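PDB 6B9R: hydroxyethylphosphonate dioxygenase from Streptomyces albus, which probably uses non-haem iron and dioxygen to convert 2-hydroxyethylphosphonate into hydroxymethylphosphonate. Local coordinates for residues 95-100 / 111-116. Numbering follows the deposited sequence.
Sequences EASSRI and YRDTAM. With 2HE ((2-hydroxyethyl)phosphonic acid), chain F.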
# COMPACT_ATOMS: atom_id res chain seq x y z
N GLU A 95 4.99 -30.40 12.86
CA GLU A 95 5.25 -30.96 14.18
C GLU A 95 6.65 -30.60 14.68
O GLU A 95 6.83 -30.39 15.88
CB GLU A 95 5.06 -32.48 14.16
CG GLU A 95 3.61 -32.90 14.00
CD GLU A 95 3.47 -34.38 13.73
OE1 GLU A 95 4.51 -35.04 13.58
OE2 GLU A 95 2.31 -34.87 13.68
N ALA A 96 7.63 -30.54 13.78
CA ALA A 96 8.98 -30.18 14.19
C ALA A 96 9.06 -28.75 14.70
O ALA A 96 9.95 -28.43 15.49
CB ALA A 96 9.96 -30.38 13.03
N SER A 97 8.16 -27.88 14.24
CA SER A 97 8.09 -26.49 14.69
C SER A 97 7.36 -26.32 16.02
O SER A 97 7.12 -25.18 16.43
CB SER A 97 7.37 -25.65 13.63
OG SER A 97 5.98 -25.91 13.68
N SER A 98 7.00 -27.42 16.69
CA SER A 98 6.13 -27.35 17.86
C SER A 98 6.73 -26.49 18.97
O SER A 98 7.91 -26.59 19.29
CB SER A 98 5.87 -28.75 18.40
OG SER A 98 5.23 -28.70 19.66
N ARG A 99 5.87 -25.66 19.58
CA ARG A 99 6.17 -24.89 20.78
C ARG A 99 5.02 -25.06 21.75
O ARG A 99 3.85 -24.86 21.38
CB ARG A 99 6.36 -23.40 20.48
CG ARG A 99 7.70 -23.02 19.92
CD ARG A 99 7.54 -21.99 18.82
NE ARG A 99 6.92 -22.60 17.65
CZ ARG A 99 5.87 -22.12 17.01
NH1 ARG A 99 5.29 -20.99 17.40
NH2 ARG A 99 5.40 -22.78 15.96
N ILE A 100 5.33 -25.42 22.99
CA ILE A 100 4.35 -25.47 24.06
C ILE A 100 4.63 -24.28 24.97
O ILE A 100 5.77 -24.08 25.40
CB ILE A 100 4.41 -26.79 24.85
CG1 ILE A 100 3.98 -27.95 23.95
CG2 ILE A 100 3.53 -26.70 26.09
CD1 ILE A 100 4.35 -29.30 24.48
N TYR A 111 1.71 -24.69 19.82
CA TYR A 111 1.75 -24.02 18.52
C TYR A 111 2.52 -24.86 17.51
O TYR A 111 3.55 -25.45 17.84
CB TYR A 111 2.43 -22.65 18.60
CG TYR A 111 1.84 -21.62 19.52
CD1 TYR A 111 2.20 -21.58 20.86
CD2 TYR A 111 0.97 -20.65 19.04
CE1 TYR A 111 1.69 -20.61 21.71
CE2 TYR A 111 0.45 -19.67 19.88
CZ TYR A 111 0.82 -19.66 21.21
OH TYR A 111 0.32 -18.69 22.05
N ARG A 112 2.05 -24.85 16.26
CA ARG A 112 2.77 -25.46 15.15
C ARG A 112 2.65 -24.54 13.94
O ARG A 112 1.55 -24.10 13.60
CB ARG A 112 2.20 -26.86 14.81
CG ARG A 112 2.45 -27.90 15.90
CD ARG A 112 1.93 -29.27 15.50
NE ARG A 112 1.90 -30.17 16.64
CZ ARG A 112 1.20 -31.30 16.68
NH1 ARG A 112 0.47 -31.67 15.63
NH2 ARG A 112 1.22 -32.06 17.77
N ASP A 113 3.79 -24.25 13.29
CA ASP A 113 3.73 -23.51 12.04
C ASP A 113 3.04 -24.33 10.96
O ASP A 113 3.17 -25.56 10.90
CB ASP A 113 5.13 -23.18 11.51
CG ASP A 113 5.91 -22.30 12.44
OD1 ASP A 113 5.31 -21.60 13.28
OD2 ASP A 113 7.15 -22.31 12.33
N THR A 114 2.34 -23.63 10.07
CA THR A 114 1.90 -24.17 8.79
C THR A 114 2.46 -23.27 7.67
O THR A 114 3.29 -22.39 7.92
CB THR A 114 0.38 -24.33 8.75
OG1 THR A 114 -0.26 -23.07 8.95
CG2 THR A 114 -0.08 -25.27 9.85
N ALA A 115 2.02 -23.52 6.44
CA ALA A 115 2.71 -22.97 5.27
C ALA A 115 2.77 -21.45 5.31
O ALA A 115 1.75 -20.78 5.46
CB ALA A 115 2.03 -23.44 3.98
N MET A 116 3.98 -20.91 5.15
CA MET A 116 4.24 -19.48 5.16
C MET A 116 5.19 -19.13 4.03
O MET A 116 5.80 -20.01 3.42
CB MET A 116 4.89 -19.03 6.47
CG MET A 116 3.97 -18.98 7.60
SD MET A 116 4.71 -18.36 9.10
CE MET A 116 5.33 -19.88 9.82
O3 2HE F . -2.70 -15.22 20.02
P 2HE F . -2.45 -16.27 21.05
O1 2HE F . -2.61 -15.66 22.52
O2 2HE F . -0.98 -16.92 20.88
CA 2HE F . -3.72 -17.53 20.76
CB 2HE F . -3.89 -17.66 19.25
O4 2HE F . -4.67 -16.58 18.71
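R99 and Y111 form an antiparallel hydrogen-bonded pair: R99 N donates to Y111 O, and Y111 N donates to R99 O at 2.7 Å. On the face these two residues share, the packing is tight. The R99 chain is bent at chi2 (139°) and at chi3 (-70°), which sets NE, and NE and NH2 both donate to S97 O, the NE bond being 2.9 Å long. Held by this side-on grip, the guanidinium has Y111 CB over one face, with NH1 to CB 3.5 Å, while NH2 forms a salt bridge to D113 OD1 at 2.9 Å. Arginine suits the place: it has donors enough also for E125 and for K29 O of the second subunit, whose R30 takes D113 OD2. S97, a small residue just past the helix, turns its hydroxyl to the strand; OG accepts from D113 N at 2.8 Å and also bonds to S94 O. Toward the helix the contact is looser, with E95 at the surface. Its CG lies over one face of the R112 guanidinium, but OE2 is well out of that plane and makes no salt bridge; R112 pairs instead with E110 and W126. Y111 leads away from S97 and S98, past I101 and R103, to a very short 2.5 Å bond from OH to O2 of the phosphonate. This is a beta hairpin, strands 99-103 and 106-113, at the edge of an antiparallel sheet, lending a tyrosine to the iron enzyme's substrate pocket.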